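Local coordinates for chromosomal replication initiator protein DnaA (Aquifex aeolicus, PDB 1L8Q), which probably starts and regulates chromosome replication by binding the origin in its ATP-bound form, using an AAA+ ATPase domain joined to a helix-turn-helix domain, at residues H141-D146 / R151-F156; K176-E181 / K199-I204; R261-Y266 / G313-Q318. All blocks are in the same frame, centred on the assembly; numbering follows the deposited sequence.

Contact 1. Residues H141-D146 / R151-F156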
loop_
_atom_site.group_PDB
_atom_site.type_symbol
_atom_site.label_atom_id
_atom_site.label_comp_id
_atom_site.label_asym_id
_atom_site.label_seq_id
_atom_site.Cartn_x
_atom_site.Cartn_y
_atom_site.Cartn_z
ATOM N N HIS A 141 -5.129 -9.353 7.712
ATOM C CA HIS A 141 -5.986 -10.465 8.113
ATOM C C HIS A 141 -6.844 -10.051 9.302
ATOM O O HIS A 141 -6.399 -9.279 10.125
ATOM C CB HIS A 141 -5.070 -11.638 8.519
ATOM C CG HIS A 141 -5.774 -12.942 8.675
ATOM N ND1 HIS A 141 -6.463 -13.284 9.821
ATOM C CD2 HIS A 141 -5.890 -13.996 7.831
ATOM C CE1 HIS A 141 -6.990 -14.485 9.664
ATOM N NE2 HIS A 141 -6.658 -14.937 8.464
ATOM N N PRO A 142 -8.069 -10.542 9.399
ATOM C CA PRO A 142 -8.917 -10.214 10.560
ATOM C C PRO A 142 -8.192 -10.414 11.898
ATOM O O PRO A 142 -8.336 -9.566 12.773
ATOM C CB PRO A 142 -10.088 -11.168 10.417
ATOM C CG PRO A 142 -10.178 -11.386 8.912
ATOM C CD PRO A 142 -8.763 -11.385 8.414
ATOM N N GLN A 143 -7.409 -11.477 12.042
ATOM C CA GLN A 143 -6.687 -11.730 13.289
ATOM C C GLN A 143 -5.745 -10.588 13.653
ATOM O O GLN A 143 -5.195 -10.568 14.735
ATOM C CB GLN A 143 -5.862 -13.044 13.210
ATOM C CG GLN A 143 -6.678 -14.354 13.328
ATOM C CD GLN A 143 -7.557 -14.403 14.592
ATOM O OE1 GLN A 143 -7.049 -14.676 15.696
ATOM N NE2 GLN A 143 -8.871 -14.146 14.432
ATOM N N LYS A 144 -5.539 -9.654 12.731
ATOM C CA LYS A 144 -4.636 -8.547 12.979
ATOM C C LYS A 144 -5.385 -7.242 13.112
ATOM O O LYS A 144 -4.780 -6.182 13.275
ATOM C CB LYS A 144 -3.601 -8.446 11.880
ATOM C CG LYS A 144 -2.767 -9.706 11.724
ATOM C CD LYS A 144 -1.327 -9.389 11.369
ATOM C CE LYS A 144 -0.587 -10.633 10.892
ATOM N NZ LYS A 144 -0.710 -10.851 9.414
ATOM N N LEU A 145 -6.703 -7.315 13.022
ATOM C CA LEU A 145 -7.522 -6.154 13.247
ATOM C C LEU A 145 -7.610 -5.798 14.746
ATOM O O LEU A 145 -8.582 -6.136 15.422
ATOM C CB LEU A 145 -8.930 -6.360 12.668
ATOM C CG LEU A 145 -9.024 -6.436 11.144
ATOM C CD1 LEU A 145 -10.449 -6.727 10.684
ATOM C CD2 LEU A 145 -8.513 -5.161 10.504
ATOM N N ASP A 146 -6.595 -5.126 15.267
ATOM C CA ASP A 146 -6.701 -4.578 16.615
ATOM C C ASP A 146 -7.751 -3.481 16.594
ATOM O O ASP A 146 -7.894 -2.768 15.602
ATOM C CB ASP A 146 -5.372 -3.978 17.069
ATOM C CG ASP A 146 -4.377 -5.033 17.503
ATOM O OD1 ASP A 146 -3.782 -5.696 16.614
ATOM O OD2 ASP A 146 -4.133 -5.275 18.715
ATOM N N ARG A 151 -16.644 -9.886 17.981
ATOM C CA ARG A 151 -17.788 -10.466 17.337
ATOM C C ARG A 151 -17.753 -10.203 15.850
ATOM O O ARG A 151 -18.137 -11.064 15.062
ATOM C CB ARG A 151 -19.090 -9.975 17.972
ATOM C CG ARG A 151 -19.529 -8.563 17.563
ATOM C CD ARG A 151 -20.950 -8.229 18.028
ATOM N NE ARG A 151 -21.253 -6.805 18.063
ATOM C CZ ARG A 151 -22.273 -6.303 18.739
ATOM N NH1 ARG A 151 -23.055 -7.118 19.433
ATOM N NH2 ARG A 151 -22.512 -4.994 18.740
ATOM N N LEU A 152 -17.283 -9.024 15.457
ATOM C CA LEU A 152 -17.169 -8.721 14.037
ATOM C C LEU A 152 -16.121 -9.611 13.419
ATOM O O LEU A 152 -16.279 -10.094 12.282
ATOM C CB LEU A 152 -16.814 -7.253 13.794
ATOM C CG LEU A 152 -17.974 -6.253 13.685
ATOM C CD1 LEU A 152 -17.450 -4.850 13.798
ATOM C CD2 LEU A 152 -18.732 -6.434 12.391
ATOM N N VAL A 153 -15.049 -9.847 14.165
ATOM C CA VAL A 153 -14.000 -10.716 13.673
ATOM C C VAL A 153 -14.467 -12.167 13.507
ATOM O O VAL A 153 -14.125 -12.807 12.508
ATOM C CB VAL A 153 -12.697 -10.628 14.524
ATOM C CG1 VAL A 153 -11.729 -11.754 14.180
ATOM C CG2 VAL A 153 -12.038 -9.283 14.313
ATOM N N SER A 154 -15.257 -12.688 14.447
ATOM C CA SER A 154 -15.732 -14.067 14.287
ATOM C C SER A 154 -16.580 -14.119 13.046
ATOM O O SER A 154 -16.372 -14.960 12.168
ATOM C CB SER A 154 -16.549 -14.553 15.476
ATOM O OG SER A 154 -16.644 -13.549 16.452
ATOM N N ARG A 155 -17.520 -13.190 12.950
ATOM C CA ARG A 155 -18.382 -13.148 11.792
ATOM C C ARG A 155 -17.567 -13.194 10.493
ATOM O O ARG A 155 -17.843 -13.999 9.614
ATOM C CB ARG A 155 -19.312 -11.937 11.847
ATOM C CG ARG A 155 -20.380 -12.066 12.911
ATOM C CD ARG A 155 -21.696 -12.603 12.391
ATOM N NE ARG A 155 -22.727 -12.679 13.422
ATOM C CZ ARG A 155 -24.025 -12.719 13.149
ATOM N NH1 ARG A 155 -24.424 -12.688 11.876
ATOM N NH2 ARG A 155 -24.924 -12.796 14.134
ATOM N N PHE A 156 -16.551 -12.353 10.379
ATOM C CA PHE A 156 -15.756 -12.369 9.173
ATOM C C PHE A 156 -15.202 -13.787 9.008
ATOM O O PHE A 156 -15.121 -14.330 7.906
ATOM C CB PHE A 156 -14.577 -11.389 9.273
ATOM C CG PHE A 156 -14.973 -9.943 9.486
ATOM C CD1 PHE A 156 -16.265 -9.509 9.252
ATOM C CD2 PHE A 156 -14.034 -9.021 9.921
ATOM C CE1 PHE A 156 -16.611 -8.177 9.438
ATOM C CE2 PHE A 156 -14.376 -7.691 10.104
ATOM C CZ PHE A 156 -15.666 -7.267 9.865
#

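Contact 2. Residues K176-E181 / K199-I204. With ADP (adenosine-5'-diphosphate), chain C.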
loop_
_atom_site.group_PDB
_atom_site.type_symbol
_atom_site.label_atom_id
_atom_site.label_comp_id
_atom_site.label_asym_id
_atom_site.label_seq_id
_atom_site.Cartn_x
_atom_site.Cartn_y
_atom_site.Cartn_z
ATOM N N LYS A 176 3.137 -3.728 -19.332
ATOM C CA LYS A 176 2.910 -3.650 -20.762
ATOM C C LYS A 176 1.679 -2.824 -21.041
ATOM O O LYS A 176 1.701 -1.979 -21.921
ATOM C CB LYS A 176 2.716 -5.018 -21.369
ATOM C CG LYS A 176 3.987 -5.795 -21.686
ATOM C CD LYS A 176 3.616 -7.269 -21.786
ATOM C CE LYS A 176 4.658 -8.091 -22.479
ATOM N NZ LYS A 176 4.133 -9.470 -22.749
ATOM N N GLU A 177 0.595 -3.064 -20.311
ATOM C CA GLU A 177 -0.622 -2.285 -20.558
ATOM C C GLU A 177 -0.344 -0.801 -20.354
ATOM O O GLU A 177 -0.695 0.007 -21.190
ATOM C CB GLU A 177 -1.842 -2.790 -19.737
ATOM C CG GLU A 177 -2.795 -3.707 -20.534
ATOM C CD GLU A 177 -3.782 -4.529 -19.665
ATOM O OE1 GLU A 177 -4.325 -3.992 -18.649
ATOM O OE2 GLU A 177 -4.039 -5.720 -20.014
ATOM N N LYS A 178 0.350 -0.468 -19.271
ATOM C CA LYS A 178 0.645 0.923 -18.920
ATOM C C LYS A 178 1.480 1.625 -19.981
ATOM O O LYS A 178 1.213 2.774 -20.350
ATOM C CB LYS A 178 1.350 0.991 -17.566
ATOM C CG LYS A 178 0.426 0.742 -16.392
ATOM C CD LYS A 178 -0.776 1.648 -16.473
ATOM C CE LYS A 178 -1.798 1.317 -15.420
ATOM N NZ LYS A 178 -2.752 2.433 -15.273
ATOM N N LEU A 179 2.495 0.939 -20.476
ATOM C CA LEU A 179 3.314 1.508 -21.524
ATOM C C LEU A 179 2.484 1.853 -22.780
ATOM O O LEU A 179 2.713 2.882 -23.400
ATOM C CB LEU A 179 4.502 0.601 -21.843
ATOM C CG LEU A 179 5.614 0.604 -20.773
ATOM C CD1 LEU A 179 6.654 -0.461 -21.079
ATOM C CD2 LEU A 179 6.283 1.983 -20.605
ATOM N N LYS A 180 1.516 1.012 -23.146
ATOM C CA LYS A 180 0.594 1.360 -24.229
ATOM C C LYS A 180 -0.334 2.510 -23.836
ATOM O O LYS A 180 -0.641 3.352 -24.664
ATOM C CB LYS A 180 -0.253 0.170 -24.636
ATOM C CG LYS A 180 0.418 -0.796 -25.577
ATOM C CD LYS A 180 -0.053 -2.229 -25.295
ATOM C CE LYS A 180 0.620 -3.230 -26.240
ATOM N NZ LYS A 180 0.505 -4.635 -25.709
ATOM N N GLU A 181 -0.792 2.535 -22.582
ATOM C CA GLU A 181 -1.638 3.634 -22.096
ATOM C C GLU A 181 -0.951 4.981 -22.299
ATOM O O GLU A 181 -1.555 5.931 -22.767
ATOM C CB GLU A 181 -1.922 3.487 -20.600
ATOM C CG GLU A 181 -3.306 3.027 -20.238
ATOM C CD GLU A 181 -3.663 3.346 -18.792
ATOM O OE1 GLU A 181 -3.951 4.530 -18.506
ATOM O OE2 GLU A 181 -3.679 2.409 -17.953
ATOM N N LYS A 199 6.442 -1.962 -7.538
ATOM C CA LYS A 199 5.630 -3.022 -6.960
ATOM C C LYS A 199 4.150 -2.688 -7.156
ATOM O O LYS A 199 3.298 -3.568 -7.177
ATOM C CB LYS A 199 5.940 -3.146 -5.477
ATOM C CG LYS A 199 5.767 -1.846 -4.701
ATOM C CD LYS A 199 5.528 -2.097 -3.200
ATOM C CE LYS A 199 5.556 -0.785 -2.404
ATOM N NZ LYS A 199 4.803 -0.877 -1.115
ATOM N N ASN A 200 3.878 -1.396 -7.311
ATOM C CA ASN A 200 2.541 -0.830 -7.427
ATOM C C ASN A 200 2.326 -0.382 -8.856
ATOM O O ASN A 200 3.255 -0.317 -9.617
ATOM C CB ASN A 200 2.485 0.451 -6.586
ATOM C CG ASN A 200 1.816 0.256 -5.290
ATOM O OD1 ASN A 200 0.815 -0.454 -5.203
ATOM N ND2 ASN A 200 2.342 0.903 -4.235
ATOM N N VAL A 201 1.097 -0.003 -9.184
ATOM C CA VAL A 201 0.818 0.695 -10.407
ATOM C C VAL A 201 1.152 2.175 -10.167
ATOM O O VAL A 201 1.513 2.905 -11.098
ATOM C CB VAL A 201 -0.663 0.562 -10.805
ATOM C CG1 VAL A 201 -1.178 1.849 -11.429
ATOM C CG2 VAL A 201 -0.842 -0.579 -11.763
ATOM N N ARG A 202 1.029 2.611 -8.916
ATOM C CA ARG A 202 1.361 3.979 -8.544
ATOM C C ARG A 202 2.832 4.279 -8.853
ATOM O O ARG A 202 3.165 5.335 -9.365
ATOM C CB ARG A 202 1.078 4.222 -7.058
ATOM C CG ARG A 202 0.984 5.681 -6.672
ATOM C CD ARG A 202 1.083 5.956 -5.160
ATOM N NE ARG A 202 -0.148 5.642 -4.413
ATOM C CZ ARG A 202 -1.353 6.160 -4.675
ATOM N NH1 ARG A 202 -1.516 7.022 -5.680
ATOM N NH2 ARG A 202 -2.396 5.814 -3.929
ATOM N N GLU A 203 3.707 3.335 -8.538
ATOM C CA GLU A 203 5.133 3.510 -8.766
ATOM C C GLU A 203 5.438 3.400 -10.257
ATOM O O GLU A 203 6.329 4.070 -10.782
ATOM C CB GLU A 203 5.942 2.487 -7.943
ATOM C CG GLU A 203 5.768 2.662 -6.439
ATOM C CD GLU A 203 6.433 1.564 -5.631
ATOM O OE1 GLU A 203 7.049 0.669 -6.257
ATOM O OE2 GLU A 203 6.337 1.592 -4.369
ATOM N N ILE A 204 4.680 2.560 -10.941
ATOM C CA ILE A 204 4.838 2.395 -12.369
ATOM C C ILE A 204 4.471 3.697 -13.078
ATOM O O ILE A 204 5.182 4.153 -13.953
ATOM C CB ILE A 204 3.958 1.240 -12.865
ATOM C CG1 ILE A 204 4.507 -0.092 -12.358
ATOM C CG2 ILE A 204 3.891 1.230 -14.367
ATOM C CD1 ILE A 204 3.621 -1.272 -12.679
HETATM P PB ADP C . -5.400 -1.649 -3.438
HETATM O O1B ADP C . -6.891 -1.292 -3.339
HETATM O O2B ADP C . -5.069 -3.051 -3.018
HETATM O O3B ADP C . -4.496 -0.599 -2.872
HETATM P PA ADP C . -6.115 -1.047 -6.015
HETATM O O1A ADP C . -7.317 -1.953 -6.208
HETATM O O2A ADP C . -6.489 0.338 -5.515
HETATM O O3A ADP C . -5.078 -1.678 -4.985
HETATM O "O5'" ADP C . -5.273 -0.979 -7.365
HETATM C "C5'" ADP C . -4.146 -0.128 -7.471
HETATM C "C4'" ADP C . -3.975 0.144 -8.944
HETATM O "O4'" ADP C . -3.395 -1.002 -9.598
HETATM C "C3'" ADP C . -5.335 0.344 -9.578
HETATM O "O3'" ADP C . -5.125 1.271 -10.633
HETATM C "C2'" ADP C . -5.658 -1.025 -10.133
HETATM O "O2'" ADP C . -6.576 -1.058 -11.213
HETATM C "C1'" ADP C . -4.311 -1.547 -10.551
HETATM N N9 ADP C . -4.363 -3.011 -10.440
HETATM C C8 ADP C . -4.276 -3.734 -9.300
HETATM N N7 ADP C . -4.369 -5.069 -9.581
HETATM C C5 ADP C . -4.537 -5.195 -10.902
HETATM C C6 ADP C . -4.704 -6.309 -11.846
HETATM N N6 ADP C . -4.716 -7.584 -11.428
HETATM N N1 ADP C . -4.846 -6.017 -13.144
HETATM C C2 ADP C . -4.831 -4.746 -13.596
HETATM N N3 ADP C . -4.677 -3.686 -12.782
HETATM C C4 ADP C . -4.533 -3.846 -11.463
#

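Contact 3. Residues R261-Y266 / G313-Q318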
loop_
_atom_site.group_PDB
_atom_site.type_symbol
_atom_site.label_atom_id
_atom_site.label_comp_id
_atom_site.label_asym_id
_atom_site.label_seq_id
_atom_site.Cartn_x
_atom_site.Cartn_y
_atom_site.Cartn_z
ATOM N N ARG A 261 27.121 3.872 10.181
ATOM C CA ARG A 261 26.188 3.325 9.218
ATOM C C ARG A 261 24.814 3.915 9.467
ATOM O O ARG A 261 24.061 4.166 8.533
ATOM C CB ARG A 261 26.137 1.803 9.351
ATOM C CG ARG A 261 25.517 1.098 8.168
ATOM C CD ARG A 261 25.592 -0.405 8.248
ATOM N NE ARG A 261 24.949 -0.908 9.457
ATOM C CZ ARG A 261 25.408 -1.923 10.176
ATOM N NH1 ARG A 261 26.518 -2.550 9.809
ATOM N NH2 ARG A 261 24.758 -2.316 11.265
ATOM N N LYS A 262 24.497 4.138 10.738
ATOM C CA LYS A 262 23.213 4.713 11.113
ATOM C C LYS A 262 23.095 6.137 10.598
ATOM O O LYS A 262 22.202 6.440 9.808
ATOM C CB LYS A 262 23.007 4.665 12.632
ATOM C CG LYS A 262 22.733 3.261 13.174
ATOM C CD LYS A 262 22.296 3.293 14.633
ATOM C CE LYS A 262 21.861 1.910 15.118
ATOM N NZ LYS A 262 21.584 1.884 16.588
ATOM N N ILE A 263 24.008 7.006 11.018
ATOM C CA ILE A 263 23.963 8.395 10.577
ATOM C C ILE A 263 23.955 8.505 9.050
ATOM O O ILE A 263 23.188 9.278 8.482
ATOM C CB ILE A 263 25.125 9.213 11.167
ATOM C CG1 ILE A 263 26.445 8.798 10.534
ATOM C CG2 ILE A 263 25.174 9.076 12.692
ATOM C CD1 ILE A 263 27.439 9.920 10.459
ATOM N N ALA A 264 24.808 7.727 8.391
ATOM C CA ALA A 264 24.862 7.747 6.939
ATOM C C ALA A 264 23.472 7.514 6.367
ATOM O O ALA A 264 22.910 8.389 5.711
ATOM C CB ALA A 264 25.831 6.704 6.427
HETATM N N MSE A 265 22.914 6.337 6.615
HETATM C CA MSE A 265 21.568 6.050 6.153
HETATM C C MSE A 265 20.668 7.245 6.463
HETATM O O MSE A 265 19.885 7.682 5.617
HETATM C CB MSE A 265 21.024 4.783 6.816
HETATM C CG MSE A 265 21.696 3.512 6.349
HETATM SE SE MSE A 265 21.182 1.953 7.388
HETATM C CE MSE A 265 22.208 0.622 6.442
ATOM N N TYR A 266 20.806 7.783 7.674
ATOM C CA TYR A 266 20.025 8.944 8.088
ATOM C C TYR A 266 20.277 10.124 7.163
ATOM O O TYR A 266 19.343 10.804 6.734
ATOM C CB TYR A 266 20.347 9.329 9.537
ATOM C CG TYR A 266 19.529 10.490 10.045
ATOM C CD1 TYR A 266 18.278 10.285 10.619
ATOM C CD2 TYR A 266 20.004 11.793 9.946
ATOM C CE1 TYR A 266 17.524 11.349 11.086
ATOM C CE2 TYR A 266 19.261 12.857 10.401
ATOM C CZ TYR A 266 18.023 12.635 10.975
ATOM O OH TYR A 266 17.280 13.700 11.428
ATOM N N GLY A 313 22.829 17.493 13.108
ATOM C CA GLY A 313 22.439 18.735 12.468
ATOM C C GLY A 313 23.588 19.341 11.691
ATOM O O GLY A 313 23.423 19.799 10.559
ATOM N N PHE A 314 24.764 19.331 12.301
ATOM C CA PHE A 314 25.947 19.874 11.667
ATOM C C PHE A 314 26.370 19.019 10.462
ATOM O O PHE A 314 26.791 19.543 9.427
ATOM C CB PHE A 314 27.076 19.954 12.683
ATOM C CG PHE A 314 28.357 20.449 12.116
ATOM C CD1 PHE A 314 28.552 21.798 11.895
ATOM C CD2 PHE A 314 29.374 19.569 11.799
ATOM C CE1 PHE A 314 29.744 22.263 11.373
ATOM C CE2 PHE A 314 30.560 20.024 11.271
ATOM C CZ PHE A 314 30.748 21.376 11.061
ATOM N N LEU A 315 26.255 17.706 10.605
ATOM C CA LEU A 315 26.606 16.790 9.534
ATOM C C LEU A 315 25.672 16.989 8.337
ATOM O O LEU A 315 26.105 16.955 7.178
ATOM C CB LEU A 315 26.540 15.342 10.029
ATOM C CG LEU A 315 27.528 14.953 11.130
ATOM C CD1 LEU A 315 27.345 13.497 11.522
ATOM C CD2 LEU A 315 28.945 15.209 10.670
ATOM N N GLU A 316 24.393 17.204 8.633
ATOM C CA GLU A 316 23.383 17.431 7.612
ATOM C C GLU A 316 23.741 18.641 6.777
ATOM O O GLU A 316 23.702 18.595 5.553
ATOM C CB GLU A 316 22.013 17.642 8.257
ATOM C CG GLU A 316 21.409 16.395 8.874
ATOM C CD GLU A 316 20.128 16.691 9.622
ATOM O OE1 GLU A 316 19.855 17.880 9.882
ATOM O OE2 GLU A 316 19.391 15.737 9.946
ATOM N N LYS A 317 24.104 19.726 7.448
ATOM C CA LYS A 317 24.418 20.976 6.767
ATOM C C LYS A 317 25.678 20.865 5.911
ATOM O O LYS A 317 25.716 21.324 4.773
ATOM C CB LYS A 317 24.528 22.122 7.778
ATOM C CG LYS A 317 23.190 22.467 8.454
ATOM C CD LYS A 317 23.381 23.254 9.748
ATOM C CE LYS A 317 22.033 23.586 10.402
ATOM N NZ LYS A 317 21.112 22.399 10.436
ATOM N N GLN A 318 26.707 20.240 6.455
ATOM C CA GLN A 318 27.927 20.049 5.695
ATOM C C GLN A 318 27.662 19.181 4.461
ATOM O O GLN A 318 27.982 19.574 3.337
ATOM C CB GLN A 318 29.018 19.449 6.575
ATOM C CG GLN A 318 29.486 20.385 7.675
ATOM C CD GLN A 318 30.029 21.714 7.139
ATOM O OE1 GLN A 318 30.949 21.733 6.317
ATOM N NE2 GLN A 318 29.472 22.820 7.624
#

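Contact 1. Residues H141-D146 / R151-F156
P142 and V153 meet where the loop after strand 133-138 turns against helix 150-157. Both belong to the AAA+ core, a parallel sheet in 2-3-4-1-5 order flanked by helices. V153 reaches in with both methyl groups. Its CG1, turned anti to the backbone N (chi1 168°), lies 4.1 Å from P142 CB. The same methyl also meets the amide end of Q143, with Q143 NE2 3.7 Å from V153 CG1. CG2 of V153 sits beside the backbone oxygen of P142. One turn further along the helix, F156 takes over. Its CE2 comes 4.1 Å from L145 CD1, which meets the ring at its edge and close to its plane. Most of the contact is apolar; the amide nitrogen of Q143 and the oxygen of P142 only rest against V153 methyls, and no hydrogen bond joins the segments.

The second shell holds these groups in place. F41 of strand 40-43 lies against P142, L145 and F156, and L161 of strand 160-163 also touches P142. Q143 NE2 is hydrogen-bonded to E157, just past the helical segment, which keeps the folded glutamine chain turned to the helix. A short 3-10 turn, residues 142-144, shapes the loop. L145 is the centre of an inverse gamma turn. At the loop's start, Q143 N donates to H141 ND1 at 3.0 Å, 161° at the hydrogen and near the imidazole plane.

Contact 2. Residues K176-E181 / K199-I204
K178 and I204 are the nearest backbone neighbours, their CA atoms 7.9 Å apart. K178 lies in the last turns of helix 168-181. Segment 199-204 runs from a loop into helix 201-214. No backbone bond joins the segments, so the contact is made by side chains. K178 carries it with its aliphatic chain. The chain turns about its CB-CG bond (chi2 -52°) and is extended beyond. K178 CG is 4.0 Å from I204 CG2, and K178 CE is 4.1 Å from V201 CG1. The lysine crosses both branched side chains at about a right angle.

V201 touches both the lysine and the nucleotide. Its CG1 meets the lysine chain, and V201 CB and CG2 lie closest to the ribose, each 3.4 Å from ADP O4'. It is therefore part of the ribose wall of the nucleotide pocket. R202, next in the chain, is an ATP-binding residue and fits the sensor 2 arginine of AAA+ proteins. I175 and T198 also touch I204.

The charged end of K178 is held by two acids. Its NZ forms a salt bridge with E181 OE2 at 2.8 Å, on the syn side but 31° out of the carboxylate plane, and a second with E205. The apolar stem thus packs on V201 and I204, and the ammonium is matched by acids from both helices. This pairing probably helps keep the helices together beside the bound ribose.

Contact 3. Residues R261-Y266 / G313-Q318
This is a helix-to-helix contact inside domain IV, the part that probably binds double-stranded DNA. It joins Y266 and I263 of helix 258-272 to E316 and L315 of helix 308-323, the last helix of the chain. The helices pack at an ordinary distance. The CA atoms of I263 and L315 are 8.9 Å from each other, and those of Y266 and E316 are 9.1 Å. Side chains fill the space between them, in one apolar pair and one polar pair.

In the apolar pair, I263 CD1 meets L315 CD1 at 3.7 Å, methyl against methyl, with the side chains at about a right angle. I263 CG1 lies between the backbone N and the carbonyl carbon (chi1 71°), and CD1 extends from it to the leucine. Helix 216-241 adjoins this pair: V237 and Y241 touch I263, and Y240 touches L315.

In the polar pair, the carboxylate of E316 comes to the edge of the Y266 ring. The two planes are only 4° apart. OE2 lies in the ring plane, along the side that carries CE2 and the hydroxyl, with CE2 the nearest ring atom. Y266 OH donates a weak hydrogen bond to E316 OE2, 3.3 Å long. E316 reaches it with a chain extended beyond CG. I295 and V298 of helix 290-300 touch Y266, while L267 and V271 touch E316. With an alanine here, E316 would probably lose this weak hydroxyl partner, and a gap would be likely to open beside I295 and V298.

The arrangement fits the all-helical DnaA DNA-binding domain. Helix 258-272 lies in the helix-turn-helix family region, and the terminal helix 308-323 packs against it.

The three contacts follow one another along the chain and do not touch. Contacts 1 and 2 belong to the AAA+ region, on opposite sides of the chain's centre, with centres 33 Å and nearest atoms about 16 Å apart. Contact 2 borders the nucleotide directly: V201 touches ADP, and its side chain is about 11 Å from the magnesium ion. Contact 1 lies farther from the nucleotide site. The side chain of L145 is about 14 Å from the magnesium ion and about 9 Å from that of D106, a magnesium-binding residue. Contact 3 lies in domain IV, the probable DNA-binding part, its centre 35 Å from that of contact 2 and 43 Å from that of contact 1.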